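Local structure of putative short-chain dehydrogenase/reductase (Burkholderia xenovorans, 5IZ4) at residues A28-A31 and L32-Q36; V124-V127 and N128-L132; D114-D118 and F119-R123; A138-P141 and L142-S146. The protein probably acts as a nucleotide-dependent oxidoreductase of the short-chain dehydrogenase/reductase family, possibly reducing 3-oxoacyl-[acyl-carrier-protein] with NADPH. All coordinates share one frame; numbering follows the deposited sequence. Where two conformers were deposited one is given.

All four contacts are local, each made along a single stretch of chain, so none closes a long loop and none encloses or crosses another. Contact 1 comes first, in the helix that joins strands 16-20 and 40-45 of the parallel sheet. The other three follow along helix 118-146 in the order 3, 2, 4, contact 3 starting in the loop that leads into it. Contact 3 caps the N-terminal end of the helix, contact 2 adjoins it in sequence and carries the chain past the bound ADP, and contact 4 lies toward the far end, where it meets helix 78-92 and strand 153-158. Contacts 2 and 3 both touch a second subunit.

Contact 1: A28-A31 and L32-Q36; sequences AATA and LRFAQ
Ala-31 and Leu-32 occupy the middle of this helical stretch, and the carbonyls of residues 28 to 31 bond the amides one turn on. Leu-32 N donates to Ala-28 O at 3.2 Å. Ala-35 N donates to Ala-31 O at 2.9 Å. The CB of Ala-35 packs 3.4 Å from that same Ala-31 O. Leu-32 lays its CB 3.6 Å from Ala-29 O. Its CG stands opposite the backbone N (chi1 -175°), which carries the branched end away from residues 28-31. The methyl of Ala-31 packs on Ile-19 of strand 16-20 and on Val-57 and Cys-61 of helix 51-63. Helix 25-36 is the crossover helix of the first beta-alpha-beta unit of the Rossmann fold. Its start belongs to the glycine-rich segment in which Ser-24 and Ile-26 bind ADP, and residues 28-36 form its continuation away from the nucleotide. Thr-30 supplies the clearest side-chain meeting. Its CG2 and the Phe-34 ring lie side by side and point the same way, the methyl 3.8 Å from both CD1 and CE1 of Phe-34. Thr-30 O lies in the plane of that ring at its edge, 3.4 Å from Phe-34 CD1, and also takes the nearly straight bond from Phe-34 N (172° at the hydrogen). OG1 of Thr-30 is hydrogen-bonded to Ile-26 O, one turn back. Beyond Thr-30, Phe-34 meets Trp-39 and Trp-246 edge-to-face, whereas Arg-33 forms a salt bridge with Glu-243 and a cation-pi contact with Trp-246.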
loop_
_atom_site.group_PDB
_atom_site.type_symbol
_atom_site.label_atom_id
_atom_site.label_comp_id
_atom_site.label_asym_id
_atom_site.label_seq_id
_atom_site.Cartn_x
_atom_site.Cartn_y
_atom_site.Cartn_z
ATOM N N ALA A 28 -17.756 23.449 -1.217
ATOM C CA ALA A 28 -18.305 24.530 -2.030
ATOM C C ALA A 28 -17.949 24.345 -3.501
ATOM O O ALA A 28 -18.797 24.507 -4.388
ATOM C CB ALA A 28 -17.784 25.872 -1.534
ATOM N N ALA A 29 -16.687 24.027 -3.777
ATOM C CA ALA A 29 -16.270 23.802 -5.158
ATOM C C ALA A 29 -16.982 22.600 -5.767
ATOM O O ALA A 29 -17.263 22.586 -6.973
ATOM C CB ALA A 29 -14.755 23.602 -5.217
ATOM N N THR A 30 -17.270 21.583 -4.953
ATOM C CA THR A 30 -17.922 20.382 -5.468
ATOM C C THR A 30 -19.393 20.636 -5.768
ATOM O O THR A 30 -19.909 20.174 -6.791
ATOM C CB THR A 30 -17.749 19.224 -4.484
ATOM O OG1 THR A 30 -16.349 18.962 -4.306
ATOM C CG2 THR A 30 -18.427 17.955 -5.010
ATOM N N ALA A 31 -20.089 21.369 -4.895
ATOM C CA ALA A 31 -21.455 21.756 -5.220
ATOM C C ALA A 31 -21.499 22.478 -6.562
ATOM O O ALA A 31 -22.351 22.189 -7.410
ATOM C CB ALA A 31 -22.029 22.641 -4.109
ATOM N N LEU A 32 -20.565 23.402 -6.783
ATOM C CA LEU A 32 -20.550 24.155 -8.030
ATOM C C LEU A 32 -20.316 23.240 -9.229
ATOM O O LEU A 32 -20.990 23.369 -10.260
ATOM C CB LEU A 32 -19.480 25.244 -7.968
ATOM C CG LEU A 32 -19.436 26.199 -9.166
ATOM C CD1 LEU A 32 -20.807 26.823 -9.420
ATOM C CD2 LEU A 32 -18.384 27.282 -8.959
ATOM N N ARG A 33 -19.377 22.300 -9.109
ATOM C CA ARG A 33 -19.067 21.420 -10.235
ATOM C C ARG A 33 -20.260 20.544 -10.599
ATOM O O ARG A 33 -20.547 20.339 -11.787
ATOM C CB ARG A 33 -17.851 20.550 -9.910
ATOM C CG ARG A 33 -17.457 19.624 -11.061
ATOM C CD ARG A 33 -17.100 20.447 -12.283
ATOM N NE ARG A 33 -16.778 19.648 -13.469
ATOM C CZ ARG A 33 -17.685 19.211 -14.340
ATOM N NH1 ARG A 33 -18.974 19.459 -14.143
ATOM N NH2 ARG A 33 -17.308 18.512 -15.403
ATOM N N PHE A 34 -20.964 20.010 -9.596
ATOM C CA PHE A 34 -22.167 19.244 -9.901
ATOM C C PHE A 34 -23.248 20.144 -10.492
ATOM O O PHE A 34 -23.964 19.736 -11.414
ATOM C CB PHE A 34 -22.663 18.501 -8.653
ATOM C CG PHE A 34 -21.978 17.165 -8.438
ATOM C CD1 PHE A 34 -20.724 17.100 -7.860
ATOM C CD2 PHE A 34 -22.586 15.982 -8.836
ATOM C CE1 PHE A 34 -20.083 15.879 -7.684
ATOM C CE2 PHE A 34 -21.959 14.754 -8.656
ATOM C CZ PHE A 34 -20.704 14.698 -8.079
ATOM N N ALA A 35 -23.352 21.388 -10.006
ATOM C CA ALA A 35 -24.298 22.331 -10.600
ATOM C C ALA A 35 -23.983 22.581 -12.073
ATOM O O ALA A 35 -24.890 22.655 -12.911
ATOM C CB ALA A 35 -24.288 23.644 -9.814
ATOM N N GLN A 36 -22.697 22.712 -12.407
ATOM C CA GLN A 36 -22.294 22.915 -13.793
ATOM C C GLN A 36 -22.630 21.715 -14.669
ATOM O O GLN A 36 -22.798 21.870 -15.884
ATOM C CB GLN A 36 -20.796 23.229 -13.834
ATOM C CG GLN A 36 -20.505 24.642 -13.334
ATOM C CD GLN A 36 -19.057 24.877 -12.952
ATOM O OE1 GLN A 36 -18.293 23.937 -12.719
ATOM N NE2 GLN A 36 -18.673 26.152 -12.874
#

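Contact 2: V124-V127 and N128-L132; sequences VYRV and NLIGL. With ADP (adenosine-5'-diphosphate), chain B.
Tyr-125 and Leu-129 both swing CG to the side opposite the backbone N (chi1 -162° and -170°), which lays the two side chains alongside each other. Leu-129 CB sits over one face of the Tyr-125 ring, offset toward the rim and 3.8 Å from its centroid, a CH-pi contact. Leu-129 CG follows the ring outward, 3.5 Å from Tyr-125 CE2, and CD1 ends beside the hydroxyl. Ile-130 crosses the tyrosine at about a right angle, and its CG2 lies over a face of the Arg-126 guanidinium, whose NH1 bonds Gly-76 O. The backbone widens into a pi-type turn. Tyr-125 O accepts from both Leu-129 N and Ile-130 N, each at 3.0 Å, and Arg-126 O takes Gly-131 N at 2.8 Å. Asn-128 packs its ND2 against Val-124 CG1, while its side-chain amide is held at both ends, OD1 by Thr-104 N and ND2 by Ser-176 OG. Val-127 points CG2 at the ADP adenine, 3.5 Å from N6, and so forms part of the nucleotide pocket beside Val-75. Helix 171-191 packs along Val-124, Tyr-125, Asn-128 and Leu-132, and the Tyr-125 ring stacks on Tyr-125 of a second subunit, placing this part of helix 118-146 between the nucleotide site and the subunit interface.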
loop_
_atom_site.group_PDB
_atom_site.type_symbol
_atom_site.label_atom_id
_atom_site.label_comp_id
_atom_site.label_asym_id
_atom_site.label_seq_id
_atom_site.Cartn_x
_atom_site.Cartn_y
_atom_site.Cartn_z
ATOM N N VAL A 124 -12.340 15.742 16.795
ATOM C CA VAL A 124 -12.039 15.585 15.377
ATOM C C VAL A 124 -12.696 14.325 14.825
ATOM O O VAL A 124 -13.227 14.314 13.705
ATOM C CB VAL A 124 -10.512 15.563 15.186
ATOM C CG1 VAL A 124 -10.151 15.224 13.769
ATOM C CG2 VAL A 124 -9.913 16.904 15.593
ATOM N N TYR A 125 -12.660 13.238 15.602
ATOM C CA TYR A 125 -13.223 11.972 15.146
ATOM C C TYR A 125 -14.730 12.073 14.987
ATOM O O TYR A 125 -15.311 11.429 14.104
ATOM C CB TYR A 125 -12.872 10.874 16.145
ATOM C CG TYR A 125 -12.983 9.447 15.661
ATOM C CD1 TYR A 125 -13.948 8.592 16.179
ATOM C CD2 TYR A 125 -12.086 8.935 14.727
ATOM C CE1 TYR A 125 -14.029 7.257 15.769
ATOM C CE2 TYR A 125 -12.158 7.624 14.316
ATOM C CZ TYR A 125 -13.133 6.785 14.829
ATOM O OH TYR A 125 -13.191 5.452 14.421
ATOM N N ARG A 126 -15.366 12.888 15.832
ATOM C CA ARG A 126 -16.813 13.011 15.798
ATOM C C ARG A 126 -17.290 13.562 14.461
ATOM O O ARG A 126 -18.300 13.103 13.924
ATOM C CB ARG A 126 -17.259 13.889 16.967
ATOM C CG ARG A 126 -18.607 14.552 16.844
ATOM C CD ARG A 126 -19.770 13.606 17.117
ATOM N NE ARG A 126 -19.645 12.792 18.332
ATOM C CZ ARG A 126 -20.562 11.897 18.687
ATOM N NH1 ARG A 126 -21.652 11.754 17.933
ATOM N NH2 ARG A 126 -20.409 11.154 19.778
ATOM N N VAL A 127 -16.562 14.528 13.895
ATOM C CA VAL A 127 -16.946 15.077 12.596
ATOM C C VAL A 127 -16.402 14.219 11.468
ATOM O O VAL A 127 -17.119 13.869 10.522
ATOM C CB VAL A 127 -16.458 16.528 12.446
ATOM C CG1 VAL A 127 -16.981 17.113 11.135
ATOM C CG2 VAL A 127 -16.857 17.387 13.652
ATOM N N ASN A 128 -15.115 13.882 11.536
ATOM C CA ASN A 128 -14.445 13.351 10.361
ATOM C C ASN A 128 -14.808 11.901 10.105
ATOM O O ASN A 128 -14.826 11.467 8.944
ATOM C CB ASN A 128 -12.925 13.494 10.512
ATOM C CG ASN A 128 -12.478 14.935 10.533
ATOM O OD1 ASN A 128 -13.293 15.855 10.449
ATOM N ND2 ASN A 128 -11.175 15.148 10.652
ATOM N N LEU A 129 -15.100 11.137 11.156
ATOM C CA LEU A 129 -15.355 9.714 10.989
ATOM C C LEU A 129 -16.785 9.360 11.362
ATOM O O LEU A 129 -17.519 8.841 10.515
ATOM C CB LEU A 129 -14.345 8.886 11.809
ATOM C CG LEU A 129 -14.306 7.369 11.578
ATOM C CD1 LEU A 129 -15.517 6.648 12.195
ATOM C CD2 LEU A 129 -14.173 7.055 10.088
ATOM N N ILE A 130 -17.198 9.609 12.610
ATOM C CA ILE A 130 -18.559 9.274 13.011
ATOM C C ILE A 130 -19.558 10.050 12.164
ATOM O O ILE A 130 -20.524 9.482 11.640
ATOM C CB ILE A 130 -18.768 9.544 14.512
ATOM C CG1 ILE A 130 -17.846 8.625 15.325
ATOM C CG2 ILE A 130 -20.242 9.334 14.864
ATOM C CD1 ILE A 130 -17.860 8.853 16.819
ATOM N N GLY A 131 -19.332 11.361 12.008
ATOM C CA GLY A 131 -20.259 12.171 11.234
ATOM C C GLY A 131 -20.327 11.735 9.784
ATOM O O GLY A 131 -21.404 11.713 9.177
ATOM N N LEU A 132 -19.181 11.366 9.216
ATOM C CA LEU A 132 -19.149 10.890 7.840
ATOM C C LEU A 132 -19.920 9.583 7.703
ATOM O O LEU A 132 -20.708 9.413 6.764
ATOM C CB LEU A 132 -17.696 10.741 7.403
ATOM C CG LEU A 132 -17.391 10.274 5.974
ATOM C CD1 LEU A 132 -16.088 10.906 5.476
ATOM C CD2 LEU A 132 -17.308 8.757 5.927
HETATM P PB ADP B . -11.620 21.900 2.997
HETATM O O1B ADP B . -12.352 20.712 3.720
HETATM O O2B ADP B . -12.376 22.559 1.808
HETATM O O3B ADP B . -10.077 21.763 2.799
HETATM P PA ADP B . -13.122 23.682 4.954
HETATM O O1A ADP B . -12.905 23.850 6.563
HETATM O O2A ADP B . -13.655 25.004 4.319
HETATM O O3A ADP B . -11.777 23.061 4.390
HETATM O "O5'" ADP B . -14.332 22.553 5.011
HETATM C "C5'" ADP B . -14.838 22.029 6.249
HETATM C "C4'" ADP B . -16.342 22.310 6.207
HETATM O "O4'" ADP B . -17.058 21.412 7.145
HETATM C "C3'" ADP B . -16.727 23.751 6.627
HETATM O "O3'" ADP B . -17.836 24.222 5.913
HETATM C "C2'" ADP B . -17.127 23.503 8.108
HETATM O "O2'" ADP B . -17.989 24.581 8.479
HETATM C "C1'" ADP B . -17.886 22.195 7.981
HETATM N N9 ADP B . -18.052 21.536 9.293
HETATM C C8 ADP B . -17.195 21.534 10.405
HETATM N N7 ADP B . -17.711 20.835 11.389
HETATM C C5 ADP B . -18.927 20.369 10.928
HETATM C C6 ADP B . -19.908 19.590 11.514
HETATM N N6 ADP B . -19.758 19.139 12.783
HETATM N N1 ADP B . -21.006 19.290 10.810
HETATM C C2 ADP B . -21.129 19.762 9.557
HETATM N N3 ADP B . -20.246 20.514 8.927
HETATM C C4 ADP B . -19.143 20.801 9.634
#

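Contact 3: D114-D118 and F119-R123; sequences DQIDD and FEFER
Asp-117 meets Phe-119 and Glu-120 from the N-cap position, just before helix 118-146 begins. From its CB, CG turns into the crowded position between the backbone N and the carbonyl carbon (chi1 55°), which folds the carboxylate back over the first turn. The nearest atom to CB across the contact is Phe-119 N, at 4.2 Å, and CG lies 3.8 Å from that nitrogen. At the tip the two oxygens part. OD1 accepts the capping bond from Glu-120 N at 3.1 Å, the donor arriving from above the carboxylate plane, 36° out of it. OD2 instead comes to the edge of the Phe-119 ring, near its plane and 3.5 Å from Phe-119 CD2, with ring and carboxylate planes 60° apart. The backbone of the same aspartate opens the helix, since Asp-117 O takes Phe-121 N at 3.2 Å and only weakly Glu-120 N. Before the cap, Ile-116 crosses the Phe-121 ring at about a right angle, with its CD1 4.1 Å from Phe-121 CE1. Both residues also pack on Ile-171 and Ala-172 of helix 171-191, and Phe-121 meets Tyr-133 of a second subunit. Within the first turns, Arg-123 forms a two-pronged, side-on salt bridge with Glu-120, NE to OE1 and NH2 to OE2, both at 2.9 Å and nearly in the guanidinium plane. Asp-118 OD2 and Glu-122 OE2 each form a salt bridge with Arg-126 of the second subunit. Acidic side chains thus gather at the helix N terminus, where the backbone dipole probably favours negative charge, and two of them also tie this end to the neighbouring subunit.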
loop_
_atom_site.group_PDB
_atom_site.type_symbol
_atom_site.label_atom_id
_atom_site.label_comp_id
_atom_site.label_asym_id
_atom_site.label_seq_id
_atom_site.Cartn_x
_atom_site.Cartn_y
_atom_site.Cartn_z
ATOM N N ASP A 114 2.248 17.110 24.803
ATOM C CA ASP A 114 1.646 17.789 25.938
ATOM C C ASP A 114 0.563 18.781 25.543
ATOM O O ASP A 114 -0.009 19.427 26.426
ATOM C CB ASP A 114 2.746 18.529 26.721
ATOM C CG ASP A 114 3.489 19.588 25.872
ATOM O OD1 ASP A 114 3.769 19.363 24.667
ATOM O OD2 ASP A 114 3.814 20.659 26.425
ATOM N N GLN A 115 0.323 18.984 24.249
ATOM C CA GLN A 115 -0.600 20.011 23.780
ATOM C C GLN A 115 -1.784 19.434 23.017
ATOM O O GLN A 115 -2.513 20.183 22.360
ATOM C CB GLN A 115 0.155 21.036 22.933
ATOM C CG GLN A 115 1.300 21.662 23.721
ATOM C CD GLN A 115 1.870 22.910 23.079
ATOM O OE1 GLN A 115 1.866 23.057 21.861
ATOM N NE2 GLN A 115 2.366 23.823 23.910
ATOM N N ILE A 116 -2.005 18.130 23.098
ATOM C CA ILE A 116 -3.208 17.508 22.570
ATOM C C ILE A 116 -3.775 16.619 23.671
ATOM O O ILE A 116 -3.048 16.194 24.576
ATOM C CB ILE A 116 -2.907 16.724 21.269
ATOM C CG1 ILE A 116 -4.199 16.427 20.499
ATOM C CG2 ILE A 116 -2.130 15.444 21.570
ATOM C CD1 ILE A 116 -3.966 15.964 19.061
ATOM N N ASP A 117 -5.087 16.380 23.635
ATOM C CA ASP A 117 -5.709 15.538 24.659
ATOM C C ASP A 117 -6.820 14.698 24.050
ATOM O O ASP A 117 -7.174 14.847 22.877
ATOM C CB ASP A 117 -6.250 16.363 25.837
ATOM C CG ASP A 117 -7.212 17.445 25.405
ATOM O OD1 ASP A 117 -7.577 17.507 24.211
ATOM O OD2 ASP A 117 -7.611 18.240 26.272
ATOM N N ASP A 118 -7.387 13.813 24.880
ATOM C CA ASP A 118 -8.459 12.945 24.406
ATOM C C ASP A 118 -9.644 13.753 23.888
ATOM O O ASP A 118 -10.277 13.364 22.898
ATOM C CB ASP A 118 -8.894 11.962 25.506
ATOM C CG ASP A 118 -9.287 12.632 26.834
ATOM O OD1 ASP A 118 -9.009 13.828 27.069
ATOM O OD2 ASP A 118 -9.874 11.915 27.679
ATOM N N PHE A 119 -9.935 14.899 24.520
ATOM C CA PHE A 119 -11.015 15.763 24.046
ATOM C C PHE A 119 -10.869 16.085 22.566
ATOM O O PHE A 119 -11.849 16.044 21.812
ATOM C CB PHE A 119 -11.053 17.066 24.846
ATOM C CG PHE A 119 -11.567 16.894 26.249
ATOM C CD1 PHE A 119 -12.919 16.710 26.482
ATOM C CD2 PHE A 119 -10.694 16.884 27.325
ATOM C CE1 PHE A 119 -13.404 16.542 27.776
ATOM C CE2 PHE A 119 -11.174 16.724 28.628
ATOM C CZ PHE A 119 -12.531 16.550 28.846
ATOM N N GLU A 120 -9.651 16.419 22.138
ATOM C CA GLU A 120 -9.429 16.811 20.753
ATOM C C GLU A 120 -9.474 15.606 19.821
ATOM O O GLU A 120 -10.020 15.701 18.715
ATOM C CB GLU A 120 -8.102 17.561 20.631
ATOM C CG GLU A 120 -7.739 17.974 19.211
ATOM C CD GLU A 120 -8.667 19.030 18.628
ATOM O OE1 GLU A 120 -9.503 19.619 19.378
ATOM O OE2 GLU A 120 -8.558 19.265 17.402
ATOM N N PHE A 121 -8.953 14.456 20.263
ATOM C CA PHE A 121 -9.083 13.250 19.451
ATOM C C PHE A 121 -10.552 12.960 19.180
ATOM O O PHE A 121 -10.941 12.678 18.040
ATOM C CB PHE A 121 -8.434 12.042 20.143
ATOM C CG PHE A 121 -6.938 11.917 19.943
ATOM C CD1 PHE A 121 -6.053 12.448 20.873
ATOM C CD2 PHE A 121 -6.420 11.237 18.849
ATOM C CE1 PHE A 121 -4.686 12.317 20.718
ATOM C CE2 PHE A 121 -5.040 11.100 18.683
ATOM C CZ PHE A 121 -4.173 11.644 19.615
ATOM N N GLU A 122 -11.390 13.052 20.222
ATOM C CA GLU A 122 -12.820 12.797 20.038
ATOM C C GLU A 122 -13.491 13.897 19.223
ATOM O O GLU A 122 -14.373 13.608 18.407
ATOM C CB GLU A 122 -13.531 12.636 21.391
ATOM C CG GLU A 122 -13.077 11.413 22.168
ATOM C CD GLU A 122 -14.101 10.922 23.182
ATOM O OE1 GLU A 122 -14.786 11.767 23.800
ATOM O OE2 GLU A 122 -14.217 9.683 23.358
ATOM N N ARG A 123 -13.090 15.162 19.424
ATOM C CA ARG A 123 -13.738 16.256 18.706
ATOM C C ARG A 123 -13.551 16.098 17.209
ATOM O O ARG A 123 -14.492 16.277 16.425
ATOM C CB ARG A 123 -13.174 17.602 19.166
ATOM C CG ARG A 123 -13.937 18.823 18.625
ATOM C CD ARG A 123 -13.176 20.120 18.883
ATOM N NE ARG A 123 -11.978 20.183 18.048
ATOM C CZ ARG A 123 -11.973 20.584 16.779
ATOM N NH1 ARG A 123 -13.106 20.975 16.198
ATOM N NH2 ARG A 123 -10.833 20.596 16.087
#

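Contact 4: A138-P141 and L142-S146; sequences AAVP and LLRES
Leu-142 begins residues 142-146 with its N hydrogen-bonded to a water, 2.9 Å away, that in turn donates to Ala-138 O, so the water fills in where the direct helical bond is missing. The gap lies beside a kink at Pro-141, whose ring nitrogen carries no hydrogen to give to the turn before. Regular bonding resumes at Leu-143. Its N reaches Ala-139 O at 2.8 Å, and its CD1 rests 3.7 Å from Ala-139 CB, while its side chain also packs on Val-155 of strand 153-158. Arg-144 bonds Val-140 O through its N. Its chain is extended at first and then bends at chi3 (-69°), bringing the guanidinium back alongside Val-140 at a slant, with Arg-144 NH2 3.6 Å from Val-140 CG1, near Leu-191 of helix 171-191. Glu-145 N donates to Pro-141 O at 3.0 Å. Ser-146 grips Leu-142 O twice, from opposite faces of its carbonyl plane, with N at 2.9 Å and OG at 2.8 Å. The same hydroxyl, which donates to Leu-142 O, accepts from Ile-95 N. Chemically, a water beside the proline kink bridges Leu-142 N and Ala-138 O, too far apart to bond directly, and a serine hydroxyl links this turn to the loop before strand 97-100.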
loop_
_atom_site.group_PDB
_atom_site.type_symbol
_atom_site.label_atom_id
_atom_site.label_comp_id
_atom_site.label_asym_id
_atom_site.label_seq_id
_atom_site.Cartn_x
_atom_site.Cartn_y
_atom_site.Cartn_z
ATOM N N ALA A 138 -27.390 7.520 6.626
ATOM C CA ALA A 138 -28.699 8.140 6.439
ATOM C C ALA A 138 -29.108 8.164 4.971
ATOM O O ALA A 138 -30.295 8.009 4.655
ATOM C CB ALA A 138 -28.702 9.559 7.016
ATOM N N ALA A 139 -28.139 8.314 4.067
ATOM C CA ALA A 139 -28.372 8.411 2.633
ATOM C C ALA A 139 -28.462 7.062 1.933
ATOM O O ALA A 139 -28.942 7.013 0.792
ATOM C CB ALA A 139 -27.254 9.224 1.969
ATOM N N VAL A 140 -28.032 5.979 2.589
ATOM C CA VAL A 140 -27.937 4.679 1.907
ATOM C C VAL A 140 -29.267 4.222 1.321
ATOM O O VAL A 140 -29.278 3.764 0.161
ATOM C CB VAL A 140 -27.318 3.636 2.860
ATOM C CG1 VAL A 140 -27.768 2.230 2.489
ATOM C CG2 VAL A 140 -25.795 3.736 2.855
ATOM N N PRO A 141 -30.405 4.280 2.026
ATOM C CA PRO A 141 -31.656 3.818 1.395
ATOM C C PRO A 141 -31.957 4.506 0.072
ATOM O O PRO A 141 -32.253 3.830 -0.923
ATOM C CB PRO A 141 -32.714 4.118 2.466
ATOM C CG PRO A 141 -31.968 3.951 3.754
ATOM C CD PRO A 141 -30.587 4.529 3.474
ATOM N N LEU A 142 -31.859 5.839 0.021
ATOM C CA LEU A 142 -32.121 6.542 -1.233
ATOM C C LEU A 142 -31.019 6.296 -2.260
ATOM O O LEU A 142 -31.300 6.191 -3.462
ATOM C CB LEU A 142 -32.294 8.037 -0.974
ATOM C CG LEU A 142 -33.724 8.457 -0.636
ATOM C CD1 LEU A 142 -33.764 9.907 -0.189
ATOM C CD2 LEU A 142 -34.623 8.233 -1.842
ATOM N N LEU A 143 -29.757 6.214 -1.819
ATOM C CA LEU A 143 -28.676 5.908 -2.751
ATOM C C LEU A 143 -28.904 4.569 -3.436
ATOM O O LEU A 143 -28.698 4.439 -4.647
ATOM C CB LEU A 143 -27.329 5.906 -2.024
ATOM C CG LEU A 143 -26.705 7.283 -1.800
ATOM C CD1 LEU A 143 -25.658 7.206 -0.704
ATOM C CD2 LEU A 143 -26.069 7.791 -3.107
ATOM N N ARG A 144 -29.322 3.561 -2.671
ATOM C CA ARG A 144 -29.548 2.246 -3.259
ATOM C C ARG A 144 -30.757 2.264 -4.186
ATOM O O ARG A 144 -30.734 1.655 -5.263
ATOM C CB ARG A 144 -29.720 1.210 -2.148
ATOM C CG ARG A 144 -29.798 -0.205 -2.660
ATOM C CD ARG A 144 -29.976 -1.203 -1.537
ATOM N NE ARG A 144 -28.790 -1.335 -0.694
ATOM C CZ ARG A 144 -28.757 -1.023 0.596
ATOM N NH1 ARG A 144 -29.844 -0.555 1.193
ATOM N NH2 ARG A 144 -27.646 -1.195 1.293
ATOM N N GLU A 145 -31.815 2.969 -3.792
ATOM C CA GLU A 145 -33.009 3.039 -4.623
ATOM C C GLU A 145 -32.752 3.812 -5.910
ATOM O O GLU A 145 -33.381 3.533 -6.938
ATOM C CB GLU A 145 -34.152 3.677 -3.837
ATOM C CG GLU A 145 -35.495 3.626 -4.546
ATOM C CD GLU A 145 -36.004 2.204 -4.731
ATOM O OE1 GLU A 145 -35.768 1.363 -3.835
ATOM O OE2 GLU A 145 -36.635 1.928 -5.774
ATOM N N SER A 146 -31.841 4.781 -5.882
ATOM C CA SER A 146 -31.587 5.586 -7.069
ATOM C C SER A 146 -30.642 4.907 -8.052
ATOM O O SER A 146 -30.547 5.362 -9.195
ATOM C CB SER A 146 -31.040 6.960 -6.667
ATOM O OG SER A 146 -31.955 7.618 -5.786
HETATM O O HOH W 1 -31.949 7.491 2.384
#